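Local coordinates for malyl-CoA lyase/beta-methylmalyl-CoA lyase (Methylobacterium extorquens, PDB 5UGR), which is a TIM-barrel lyase of the HpcH/HpaI aldolase/citrate lyase family and holds a magnesium ion, at residues 89-94 with 119-123; 98-104 with 131-137. One frame throughout, in Å; residues are numbered along the deposited sequence.

Contact 1: residues 89-94 with 119-123; sequences VVDIVE and LTTQI
Ile123 is the knob of this contact. Its side chain sits in a hole formed by Val89, Val90, Val93 and Glu94 on the facing helix. The two branches divide the work. CG2 lies anti to the backbone N and meets the C-terminal half of the hole: Ile123 CG2 is 3.5 Å from Val93 CG1 and 3.7 Å from Glu94 CG. CG1 lies beside the backbone N (chi1 -60°) and carries CD1 to the other half. There Ile123 CD1 rests 3.7 Å from Val90 CA, so the methyl reaches the helix backbone itself. Ile123 CD1 is also 3.8 Å from Val89 CG1.

A second apolar group lies one turn earlier on 119-123. Leu119 CD2 packs 3.8 Å from Val89 CG1, and the two side chains meet at a slant. Leu119 CD1 turns to Val90 CG2, a looser touch at 4.2 Å. Val89 CG1 thus touches both Leu119 and Ile123.

The segments belong to helices 85-95 and 110-127, which are consecutive outer helices of the TIM barrel, separated in sequence by strand 101-104. The axes of the two segments run in the same general sense, 40° apart, and come within 10.0 Å.

No hydrogen bond joins the two segments; polar groups lie around the apolar contact. Thr120 OG1 is 4.0 Å from Val89 CG1, but its hydrogen bond goes to Ile116 O in its own helix. Glu94 gives its aliphatic CG to Ile123, while OE2 is hydrogen-bonded to Tyr86 OH of the second subunit. The same tyrosine packs on Val90, Leu119 and Ile123, so the neighbouring chain packs against this side of the helix pair.

Contact 2: residues 98-104 with 131-137; sequences RLDMILI and KKIGFEV
Phe135 and Ile104 make the apolar centre. Ile104 CD1 lies over one face of the Phe135 ring, offset toward the rim, in a CH-pi contact 4.2 Å from the centroid. Ile104 CG1 stands beside the backbone N (chi1 -53°), which swings CD1 over the sheet face and slightly back toward the ring. Ile102 CB approaches Phe135 CD1, and Ile102 CG1 meets Ile133 CG2. Ile133 CD1 then touches Leu99 CD2. Val113, Ile116 and Thr120 of helix 110-127 also pack on Phe135.

Strands 101-104 and 134-139 are parallel neighbours in the eight-stranded barrel. With helix 110-127 they form a beta-alpha-beta unit. Four backbone hydrogen bonds join the two segments: Gly134 N to Asp100 O, Ile102 N to Gly134 O, Glu136 N to Ile102 O and Ile104 N to Glu136 O.

The other face carries Met101, Leu103 and Glu136. Met101 bends at its thioether (chi3 71°) and lays CE across Gly134, with Met101 CE 3.4 Å from Phe135 C. Leu103 CD1 lies against the extended Glu136 chain, 3.5 Å from Glu136 OE2. That buried oxygen is hydrogen-bonded to Ser162 OG.

At the polar edge, Asp100 is held by two cations. Lys131 NZ forms a salt bridge to Asp100 OD1 at 2.8 Å, from above the carboxylate plane, and bonds weakly to Leu99 O. Arg98 NH1 is 2.8 Å from Asp100 OD2, which lies in the guanidinium plane; OD2 also accepts from Met73 N. A water donates to both Asp100 O and Lys132 O.

In the fold
The two contacts are successive layers of one barrel wall, their centres 11 Å apart. Contact 2 joins neighbouring strands; contact 1 joins the helices that precede and follow strand 101-104. They touch directly. Thr120 OG1 lies 3.7 Å from Ile102 CD1 and 3.8 Å from Phe135 CZ. Val93 CG1 comes within 3.8 Å of Ile133 CD1, and Val93 CG2 is 4.0 Å from Ile102 CD1. One side of contact 1 meets the second subunit, whereas no other chain of the assembly touches the segments of contact 2. The side chain of Leu103 is about 9 Å from a magnesium ion. Asp45, Glu140 and Asp167 form the metal site, and Glu140 directly follows strand 134-139.

Contact 1: residues 89-94 with 119-123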
# COMPACT_ATOMS: atom_id res chain seq x y z
N VAL A 89 4.05 9.98 -30.37
CA VAL A 89 5.21 9.27 -29.86
C VAL A 89 5.83 8.41 -30.96
O VAL A 89 7.04 8.46 -31.20
CB VAL A 89 4.85 8.44 -28.61
CG1 VAL A 89 6.05 7.65 -28.09
CG2 VAL A 89 4.33 9.37 -27.49
N VAL A 90 5.01 7.59 -31.60
CA VAL A 90 5.52 6.67 -32.64
C VAL A 90 6.19 7.47 -33.77
O VAL A 90 7.34 7.23 -34.11
CB VAL A 90 4.38 5.78 -33.21
CG1 VAL A 90 4.86 5.05 -34.48
CG2 VAL A 90 3.96 4.75 -32.17
N ASP A 91 5.47 8.44 -34.34
CA ASP A 91 6.01 9.10 -35.56
C ASP A 91 7.28 9.90 -35.24
O ASP A 91 8.26 9.85 -35.98
CB ASP A 91 4.99 9.99 -36.22
CG ASP A 91 3.86 9.24 -36.84
OD1 ASP A 91 3.84 8.00 -36.83
OD2 ASP A 91 3.02 9.94 -37.47
N ILE A 92 7.28 10.63 -34.14
CA ILE A 92 8.41 11.49 -33.83
C ILE A 92 9.58 10.71 -33.30
O ILE A 92 10.73 10.97 -33.73
CB ILE A 92 8.03 12.68 -32.93
CG1 ILE A 92 6.94 13.51 -33.59
CG2 ILE A 92 9.24 13.52 -32.55
CD1 ILE A 92 6.17 14.50 -32.72
N VAL A 93 9.35 9.75 -32.38
CA VAL A 93 10.48 9.03 -31.86
C VAL A 93 11.11 8.18 -32.99
O VAL A 93 12.36 8.09 -33.09
CB VAL A 93 10.17 8.21 -30.59
CG1 VAL A 93 11.37 7.43 -30.10
CG2 VAL A 93 9.64 9.12 -29.48
N GLU A 94 10.30 7.61 -33.87
CA GLU A 94 10.87 6.83 -34.99
C GLU A 94 11.75 7.69 -35.87
O GLU A 94 12.81 7.24 -36.29
CB GLU A 94 9.77 6.16 -35.80
CG GLU A 94 9.19 4.90 -35.17
CD GLU A 94 8.17 4.19 -36.04
OE1 GLU A 94 7.81 4.68 -37.14
OE2 GLU A 94 7.75 3.08 -35.62
N LEU A 119 6.06 2.37 -24.42
CA LEU A 119 6.00 2.70 -25.86
C LEU A 119 7.33 3.25 -26.31
O LEU A 119 7.86 2.84 -27.38
CB LEU A 119 4.82 3.64 -26.08
CG LEU A 119 4.59 4.08 -27.53
CD1 LEU A 119 4.35 2.87 -28.45
CD2 LEU A 119 3.40 5.01 -27.58
N THR A 120 7.87 4.22 -25.57
CA THR A 120 9.14 4.84 -25.90
C THR A 120 10.27 3.82 -25.96
O THR A 120 11.08 3.81 -26.94
CB THR A 120 9.49 5.95 -24.90
OG1 THR A 120 8.44 6.95 -24.90
CG2 THR A 120 10.79 6.61 -25.28
N THR A 121 10.30 2.92 -24.98
CA THR A 121 11.34 1.92 -24.96
C THR A 121 11.30 1.03 -26.21
O THR A 121 12.36 0.72 -26.81
CB THR A 121 11.31 1.08 -23.66
OG1 THR A 121 11.41 1.99 -22.55
CG2 THR A 121 12.44 0.08 -23.64
N GLN A 122 10.11 0.56 -26.57
CA GLN A 122 9.95 -0.33 -27.73
C GLN A 122 10.43 0.36 -28.99
O GLN A 122 11.11 -0.26 -29.82
CB GLN A 122 8.54 -0.81 -27.88
CG GLN A 122 8.16 -1.76 -26.74
CD GLN A 122 6.75 -2.26 -26.83
OE1 GLN A 122 6.07 -2.02 -27.85
NE2 GLN A 122 6.27 -2.90 -25.76
N ILE A 123 10.10 1.63 -29.16
CA ILE A 123 10.54 2.34 -30.39
C ILE A 123 12.04 2.48 -30.38
O ILE A 123 12.72 2.28 -31.43
CB ILE A 123 9.86 3.71 -30.52
CG1 ILE A 123 8.33 3.56 -30.58
CG2 ILE A 123 10.37 4.46 -31.73
CD1 ILE A 123 7.61 4.83 -30.13

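Contact 2: residues 98-104 with 131-137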
# COMPACT_ATOMS: atom_id res chain seq x y z
N ARG A 98 17.32 13.50 -32.95
CA ARG A 98 17.65 14.74 -32.22
C ARG A 98 16.84 14.93 -30.94
O ARG A 98 17.26 15.61 -30.04
CB ARG A 98 17.55 15.97 -33.13
CG ARG A 98 17.91 17.31 -32.49
CD ARG A 98 19.34 17.32 -32.03
NE ARG A 98 19.76 18.52 -31.34
CZ ARG A 98 19.51 18.74 -30.04
NH1 ARG A 98 18.75 17.89 -29.34
NH2 ARG A 98 19.99 19.84 -29.45
N LEU A 99 15.65 14.35 -30.90
CA LEU A 99 14.81 14.49 -29.70
C LEU A 99 15.56 13.98 -28.48
O LEU A 99 16.08 12.86 -28.46
CB LEU A 99 13.51 13.73 -29.91
CG LEU A 99 12.46 13.97 -28.83
CD1 LEU A 99 11.96 15.39 -28.78
CD2 LEU A 99 11.32 12.96 -28.98
N ASP A 100 15.50 14.81 -27.41
CA ASP A 100 16.09 14.44 -26.14
C ASP A 100 15.08 13.93 -25.09
O ASP A 100 15.41 13.02 -24.29
CB ASP A 100 16.84 15.62 -25.53
CG ASP A 100 18.01 16.11 -26.41
OD1 ASP A 100 18.85 15.24 -26.78
OD2 ASP A 100 18.04 17.33 -26.68
N MET A 101 13.88 14.53 -25.08
CA MET A 101 12.94 14.27 -24.00
C MET A 101 11.51 14.36 -24.47
O MET A 101 11.22 14.98 -25.50
CB MET A 101 13.14 15.28 -22.86
CG MET A 101 14.52 15.18 -22.14
SD MET A 101 14.63 16.24 -20.69
CE MET A 101 13.50 15.34 -19.61
N ILE A 102 10.63 13.73 -23.69
CA ILE A 102 9.18 13.87 -23.87
C ILE A 102 8.57 14.47 -22.60
O ILE A 102 8.92 14.03 -21.48
CB ILE A 102 8.55 12.49 -24.16
CG1 ILE A 102 8.97 12.00 -25.56
CG2 ILE A 102 7.03 12.54 -24.06
CD1 ILE A 102 8.61 10.56 -25.88
N LEU A 103 7.77 15.50 -22.80
CA LEU A 103 6.98 16.16 -21.76
C LEU A 103 5.56 15.56 -21.84
O LEU A 103 4.84 15.70 -22.84
CB LEU A 103 6.97 17.68 -21.93
CG LEU A 103 6.01 18.49 -21.09
CD1 LEU A 103 6.16 18.16 -19.60
CD2 LEU A 103 6.25 19.97 -21.33
N ILE A 104 5.19 14.84 -20.77
CA ILE A 104 3.94 14.12 -20.69
C ILE A 104 2.96 15.04 -19.93
O ILE A 104 3.23 15.41 -18.77
CB ILE A 104 4.04 12.79 -19.94
CG1 ILE A 104 5.17 11.92 -20.48
CG2 ILE A 104 2.72 12.04 -19.99
CD1 ILE A 104 5.51 10.72 -19.61
N LYS A 131 21.19 7.04 -27.71
CA LYS A 131 20.63 7.99 -26.75
C LYS A 131 19.35 7.38 -26.17
O LYS A 131 18.58 6.78 -26.91
CB LYS A 131 20.31 9.33 -27.44
CG LYS A 131 19.71 10.41 -26.51
CD LYS A 131 18.84 11.43 -27.28
CE LYS A 131 19.66 12.23 -28.20
NZ LYS A 131 19.01 13.38 -28.84
N LYS A 132 19.12 7.57 -24.88
CA LYS A 132 17.83 7.22 -24.25
C LYS A 132 17.08 8.52 -23.94
O LYS A 132 17.60 9.43 -23.26
CB LYS A 132 18.05 6.38 -22.97
CG LYS A 132 18.60 4.91 -23.17
CD LYS A 132 18.34 3.99 -21.94
CE LYS A 132 17.69 2.59 -22.19
NZ LYS A 132 16.15 2.33 -21.97
N ILE A 133 15.84 8.58 -24.38
CA ILE A 133 14.98 9.75 -24.11
C ILE A 133 14.68 9.85 -22.60
O ILE A 133 14.45 8.84 -21.92
CB ILE A 133 13.68 9.63 -24.93
CG1 ILE A 133 13.95 10.05 -26.38
CG2 ILE A 133 12.49 10.37 -24.31
CD1 ILE A 133 12.84 9.61 -27.32
N GLY A 134 14.67 11.08 -22.10
CA GLY A 134 14.24 11.35 -20.72
C GLY A 134 12.81 11.87 -20.72
O GLY A 134 12.34 12.39 -21.71
N PHE A 135 12.20 11.84 -19.54
CA PHE A 135 10.85 12.34 -19.36
C PHE A 135 10.80 13.56 -18.43
O PHE A 135 11.50 13.63 -17.36
CB PHE A 135 9.91 11.29 -18.78
CG PHE A 135 9.61 10.09 -19.66
CD1 PHE A 135 9.76 10.11 -21.05
CD2 PHE A 135 9.06 8.97 -19.10
CE1 PHE A 135 9.39 9.03 -21.81
CE2 PHE A 135 8.67 7.89 -19.89
CZ PHE A 135 8.85 7.92 -21.27
N GLU A 136 9.91 14.47 -18.76
CA GLU A 136 9.44 15.51 -17.85
C GLU A 136 7.93 15.28 -17.73
O GLU A 136 7.26 14.93 -18.70
CB GLU A 136 9.71 16.91 -18.40
CG GLU A 136 9.23 18.07 -17.53
CD GLU A 136 9.61 19.43 -18.19
OE1 GLU A 136 10.83 19.58 -18.53
OE2 GLU A 136 8.68 20.28 -18.38
N VAL A 137 7.39 15.46 -16.52
CA VAL A 137 5.95 15.37 -16.31
C VAL A 137 5.38 16.70 -15.92
O VAL A 137 5.97 17.44 -15.14
CB VAL A 137 5.59 14.29 -15.29
CG1 VAL A 137 5.93 12.90 -15.79
CG2 VAL A 137 6.12 14.58 -13.99
O HOH W 1 17.98 12.12 -23.77